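Local atomic coordinates of uncharacterized protein (Pseudomonas syringae pv. tomato, PDB entry 3K4I), a protein that is of unknown function but belongs to the Aldolase/RraA family, assembles from three chains and holds magnesium ions between its subunits. Residues A75-I87 with W100-K114. Sequence-based numbering, arbitrary orientation.
Sequences ANYIDQVPSGSVI and WGDIMTHFALANGIK. With MG (magnesium ion), chain H.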
loop_
_atom_site.group_PDB
_atom_site.type_symbol
_atom_site.label_atom_id
_atom_site.label_comp_id
_atom_site.label_asym_id
_atom_site.label_seq_id
_atom_site.Cartn_x
_atom_site.Cartn_y
_atom_site.Cartn_z
ATOM N N ALA C 75 15.294 18.761 -9.058
ATOM C CA ALA C 75 16.272 18.071 -8.208
ATOM C C ALA C 75 17.400 19.011 -7.776
ATOM O O ALA C 75 17.946 18.861 -6.693
ATOM C CB ALA C 75 16.840 16.858 -8.925
ATOM N N ASN C 76 17.719 19.985 -8.632
ATOM C CA ASN C 76 18.813 20.947 -8.406
ATOM C C ASN C 76 19.014 21.497 -6.977
ATOM O O ASN C 76 20.168 21.688 -6.553
ATOM C CB ASN C 76 18.723 22.102 -9.407
ATOM C CG ASN C 76 17.359 22.731 -9.440
ATOM O OD1 ASN C 76 16.861 23.199 -8.421
ATOM N ND2 ASN C 76 16.739 22.743 -10.616
ATOM N N TYR C 77 17.920 21.711 -6.231
ATOM C CA TYR C 77 18.004 22.217 -4.854
ATOM C C TYR C 77 18.788 21.310 -3.918
ATOM O O TYR C 77 19.155 21.736 -2.826
ATOM C CB TYR C 77 16.621 22.380 -4.220
ATOM C CG TYR C 77 15.893 21.059 -3.904
ATOM C CD1 TYR C 77 14.999 20.494 -4.814
ATOM C CD2 TYR C 77 16.102 20.382 -2.687
ATOM C CE1 TYR C 77 14.334 19.282 -4.533
ATOM C CE2 TYR C 77 15.453 19.181 -2.403
ATOM C CZ TYR C 77 14.562 18.636 -3.321
ATOM O OH TYR C 77 13.912 17.446 -3.032
ATOM N N ILE C 78 18.948 20.050 -4.306
ATOM C CA ILE C 78 19.429 19.052 -3.358
ATOM C C ILE C 78 20.861 19.316 -2.915
ATOM O O ILE C 78 21.230 18.932 -1.803
ATOM C CB ILE C 78 19.250 17.604 -3.875
ATOM C CG1 ILE C 78 19.111 16.648 -2.677
ATOM C CG2 ILE C 78 20.275 17.273 -4.960
ATOM C CD1 ILE C 78 18.576 15.276 -2.972
ATOM N N ASP C 79 21.667 19.964 -3.762
ATOM C CA ASP C 79 23.030 20.362 -3.334
ATOM C C ASP C 79 23.058 21.265 -2.098
ATOM O O ASP C 79 24.103 21.413 -1.463
ATOM C CB ASP C 79 23.760 21.086 -4.478
ATOM C CG ASP C 79 24.304 20.132 -5.522
ATOM O OD1 ASP C 79 24.741 19.021 -5.147
ATOM O OD2 ASP C 79 24.324 20.509 -6.720
ATOM N N GLN C 80 21.932 21.897 -1.792
ATOM C CA GLN C 80 21.814 22.832 -0.672
ATOM C C GLN C 80 21.481 22.164 0.671
ATOM O O GLN C 80 21.578 22.808 1.711
ATOM C CB GLN C 80 20.715 23.866 -0.983
ATOM C CG GLN C 80 20.848 24.542 -2.330
ATOM C CD GLN C 80 20.137 25.890 -2.377
ATOM O OE1 GLN C 80 20.605 26.828 -3.050
ATOM N NE2 GLN C 80 19.051 26.025 -1.624
ATOM N N VAL C 81 21.045 20.900 0.637
ATOM C CA VAL C 81 20.451 20.243 1.793
ATOM C C VAL C 81 21.553 19.760 2.755
ATOM O O VAL C 81 22.428 19.021 2.338
ATOM C CB VAL C 81 19.574 19.044 1.352
ATOM C CG1 VAL C 81 18.900 18.369 2.545
ATOM C CG2 VAL C 81 18.531 19.476 0.291
ATOM N N PRO C 82 21.515 20.217 4.017
ATOM C CA PRO C 82 22.538 19.815 4.977
ATOM C C PRO C 82 22.435 18.347 5.371
ATOM O O PRO C 82 21.353 17.765 5.414
ATOM C CB PRO C 82 22.270 20.714 6.191
ATOM C CG PRO C 82 21.436 21.818 5.697
ATOM C CD PRO C 82 20.660 21.296 4.545
ATOM N N SER C 83 23.582 17.758 5.700
ATOM C CA SER C 83 23.621 16.456 6.342
ATOM C C SER C 83 22.722 16.429 7.591
ATOM O O SER C 83 22.741 17.365 8.385
ATOM C CB SER C 83 25.080 16.137 6.719
ATOM O OG SER C 83 25.178 14.882 7.357
ATOM N N GLY C 84 21.905 15.378 7.722
ATOM C CA GLY C 84 21.038 15.187 8.879
ATOM C C GLY C 84 19.633 15.667 8.612
ATOM O O GLY C 84 18.767 15.573 9.494
ATOM N N SER C 85 19.419 16.156 7.391
ATOM C CA SER C 85 18.084 16.643 6.998
ATOM C C SER C 85 17.148 15.518 6.653
ATOM O O SER C 85 17.573 14.485 6.143
ATOM C CB SER C 85 18.188 17.536 5.777
ATOM O OG SER C 85 18.931 18.704 6.061
ATOM N N VAL C 86 15.850 15.745 6.899
ATOM C CA VAL C 86 14.786 14.996 6.225
ATOM C C VAL C 86 14.133 15.997 5.258
ATOM O O VAL C 86 13.694 17.026 5.693
ATOM C CB VAL C 86 13.749 14.502 7.253
ATOM C CG1 VAL C 86 12.496 13.959 6.589
ATOM C CG2 VAL C 86 14.377 13.427 8.182
ATOM N N ILE C 87 14.080 15.677 3.962
ATOM C CA ILE C 87 13.552 16.581 2.954
ATOM C C ILE C 87 12.038 16.418 3.001
ATOM O O ILE C 87 11.556 15.292 3.027
ATOM C CB ILE C 87 14.102 16.215 1.549
ATOM C CG1 ILE C 87 15.588 16.593 1.442
ATOM C CG2 ILE C 87 13.232 16.924 0.435
ATOM C CD1 ILE C 87 16.358 16.073 0.162
ATOM N N TRP C 100 10.612 12.900 -6.751
ATOM C CA TRP C 100 11.769 12.157 -6.158
ATOM C C TRP C 100 12.017 10.929 -7.028
ATOM O O TRP C 100 11.063 10.293 -7.490
ATOM C CB TRP C 100 11.460 11.701 -4.749
ATOM C CG TRP C 100 12.691 11.197 -4.020
ATOM C CD1 TRP C 100 13.097 9.904 -3.890
ATOM C CD2 TRP C 100 13.663 12.006 -3.360
ATOM N NE1 TRP C 100 14.289 9.847 -3.156
ATOM C CE2 TRP C 100 14.649 11.125 -2.824
ATOM C CE3 TRP C 100 13.787 13.395 -3.147
ATOM C CZ2 TRP C 100 15.774 11.590 -2.116
ATOM C CZ3 TRP C 100 14.907 13.872 -2.465
ATOM C CH2 TRP C 100 15.886 12.953 -1.930
ATOM N N GLY C 101 13.280 10.597 -7.271
ATOM C CA GLY C 101 13.589 9.399 -8.052
ATOM C C GLY C 101 14.998 8.923 -7.752
ATOM O O GLY C 101 15.539 9.266 -6.698
ATOM N N ASP C 102 15.574 8.168 -8.679
ATOM C CA ASP C 102 16.847 7.465 -8.429
ATOM C C ASP C 102 18.038 8.371 -8.167
ATOM O O ASP C 102 18.817 8.119 -7.224
ATOM C CB ASP C 102 17.166 6.422 -9.521
ATOM C CG ASP C 102 17.158 6.985 -10.956
ATOM O OD1 ASP C 102 17.112 8.216 -11.216
ATOM O OD2 ASP C 102 17.215 6.130 -11.871
ATOM N N ILE C 103 18.203 9.397 -9.006
ATOM C CA ILE C 103 19.316 10.340 -8.859
ATOM C C ILE C 103 19.311 10.963 -7.461
ATOM O O ILE C 103 20.335 10.926 -6.738
ATOM C CB ILE C 103 19.301 11.401 -9.966
ATOM C CG1 ILE C 103 19.654 10.776 -11.329
ATOM C CG2 ILE C 103 20.277 12.524 -9.675
ATOM C CD1 ILE C 103 19.423 11.740 -12.520
HETATM N N MSE C 104 18.148 11.472 -7.065
HETATM C CA MSE C 104 18.001 12.116 -5.765
HETATM C C MSE C 104 18.237 11.113 -4.629
HETATM O O MSE C 104 18.869 11.451 -3.631
HETATM C CB MSE C 104 16.650 12.819 -5.665
HETATM C CG MSE C 104 16.558 13.891 -6.719
HETATM SE SE MSE C 104 14.773 14.535 -7.011
HETATM C CE MSE C 104 14.834 15.806 -5.619
ATOM N N THR C 105 17.733 9.885 -4.799
ATOM C CA THR C 105 17.966 8.815 -3.819
ATOM C C THR C 105 19.451 8.514 -3.655
ATOM O O THR C 105 19.935 8.471 -2.550
ATOM C CB THR C 105 17.290 7.517 -4.245
ATOM O OG1 THR C 105 15.877 7.735 -4.356
ATOM C CG2 THR C 105 17.566 6.411 -3.266
ATOM N N HIS C 106 20.155 8.298 -4.762
ATOM C CA HIS C 106 21.597 8.088 -4.686
ATOM C C HIS C 106 22.302 9.284 -4.076
ATOM O O HIS C 106 23.247 9.122 -3.300
ATOM C CB HIS C 106 22.202 7.709 -6.045
ATOM C CG HIS C 106 21.792 6.348 -6.509
ATOM N ND1 HIS C 106 22.292 5.193 -5.949
ATOM C CD2 HIS C 106 20.913 5.955 -7.460
ATOM C CE1 HIS C 106 21.742 4.145 -6.541
ATOM N NE2 HIS C 106 20.894 4.581 -7.455
ATOM N N PHE C 107 21.874 10.479 -4.453
ATOM C CA PHE C 107 22.470 11.681 -3.863
ATOM C C PHE C 107 22.280 11.706 -2.339
ATOM O O PHE C 107 23.259 11.928 -1.582
ATOM C CB PHE C 107 21.902 12.955 -4.484
ATOM C CG PHE C 107 22.587 14.196 -3.991
ATOM C CD1 PHE C 107 23.657 14.726 -4.704
ATOM C CD2 PHE C 107 22.214 14.784 -2.790
ATOM C CE1 PHE C 107 24.347 15.849 -4.237
ATOM C CE2 PHE C 107 22.889 15.911 -2.309
ATOM C CZ PHE C 107 23.926 16.463 -3.046
ATOM N N ALA C 108 21.039 11.475 -1.897
ATOM C CA ALA C 108 20.712 11.459 -0.457
ATOM C C ALA C 108 21.648 10.510 0.302
ATOM O O ALA C 108 22.166 10.853 1.384
ATOM C CB ALA C 108 19.287 11.039 -0.254
ATOM N N LEU C 109 21.804 9.308 -0.241
ATOM C CA LEU C 109 22.643 8.280 0.395
ATOM C C LEU C 109 24.111 8.652 0.450
ATOM O O LEU C 109 24.866 8.135 1.290
ATOM C CB LEU C 109 22.483 6.936 -0.310
ATOM C CG LEU C 109 21.294 6.052 0.090
ATOM C CD1 LEU C 109 21.772 4.598 0.003
ATOM C CD2 LEU C 109 20.726 6.383 1.494
ATOM N N ALA C 110 24.541 9.510 -0.464
ATOM C CA ALA C 110 25.953 9.920 -0.503
ATOM C C ALA C 110 26.215 11.207 0.304
ATOM O O ALA C 110 27.369 11.583 0.532
ATOM C CB ALA C 110 26.388 10.104 -1.972
ATOM N N ASN C 111 25.139 11.882 0.719
ATOM C CA ASN C 111 25.250 13.216 1.330
ATOM C C ASN C 111 24.561 13.413 2.685
ATOM O O ASN C 111 24.252 14.541 3.086
ATOM C CB ASN C 111 24.839 14.292 0.311
ATOM C CG ASN C 111 25.806 14.350 -0.864
ATOM O OD1 ASN C 111 26.805 15.065 -0.818
ATOM N ND2 ASN C 111 25.560 13.525 -1.884
ATOM N N GLY C 112 24.328 12.303 3.382
ATOM C CA GLY C 112 23.892 12.333 4.766
ATOM C C GLY C 112 22.448 12.762 4.937
ATOM O O GLY C 112 22.032 13.125 6.029
ATOM N N ILE C 113 21.666 12.701 3.858
ATOM C CA ILE C 113 20.241 13.011 3.925
ATOM C C ILE C 113 19.417 11.792 4.378
ATOM O O ILE C 113 19.593 10.689 3.836
ATOM C CB ILE C 113 19.739 13.528 2.577
ATOM C CG1 ILE C 113 20.541 14.786 2.194
ATOM C CG2 ILE C 113 18.185 13.832 2.636
ATOM C CD1 ILE C 113 20.332 15.308 0.744
ATOM N N LYS C 114 18.584 11.973 5.407
ATOM C CA LYS C 114 18.048 10.836 6.195
ATOM C C LYS C 114 16.784 10.203 5.643
ATOM O O LYS C 114 16.489 9.040 5.933
ATOM C CB LYS C 114 17.764 11.232 7.662
ATOM C CG LYS C 114 18.870 11.982 8.398
ATOM C CD LYS C 114 20.022 11.080 8.760
ATOM C CE LYS C 114 19.628 9.946 9.694
ATOM N NZ LYS C 114 19.175 10.446 11.007
HETATM MG MG MG H . 16.495 6.116 -13.799
HETATM O O HOH W 1 24.795 17.317 2.842
HETATM O O HOH W 2 15.092 7.488 -13.377
HETATM O O HOH W 3 15.234 4.614 -13.223
HETATM O O HOH W 4 15.734 5.841 -15.628
HETATM O O HOH W 5 17.905 4.776 -14.403
#
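Ile78 and Phe107 run antiparallel alongside each other, a clear instance of a methyl over a ring face: Ile78 CG2 makes a CH-pi contact 3.9 Å from the ring centroid, 12° off the normal. The amide ND2 of Asn111 covers the opposite face, held there by a straight hydrogen bond to Phe107 O, sandwiching the ring. Asp79 crosses the same ring near its rim, OD1 lying 3.3 Å from Phe107 CE1; its carboxylate oxygens accept backbone N-H groups of Leu213 and Glu214 of a neighbouring subunit. With its CG1 anti to the backbone N (chi1 -153°), Ile78 sends CD1 to within 3.7 Å of Trp100 CH2. The indole also receives Ile87 CD1 at its edge, while selenomethionine Met104, bent at chi3, folds CE against the Tyr77 hydroxyl and sets SE beside the methyl of Ala75. The contact joins elements of the beta-alpha-beta unit of strand 85-90, helix 102-110 and parallel strand 115-119, the helix packing on the 3-10 segment before strand 85-90. Beyond the helix, Ile113 points CD1 at Val81 CG1 (3.8 Å) and CG2 at Ile87. Two backbone hydrogen bonds tie the turn and first strand residue to Gly112 and Lys114: Gly84 N to Gly112 O (2.8 Å), and Lys114 N to Ser85 O (171°). Asp102 OD2 binds magnesium at 2.1 Å, with Glu200 of the neighbouring subunit and four waters completing six ligands.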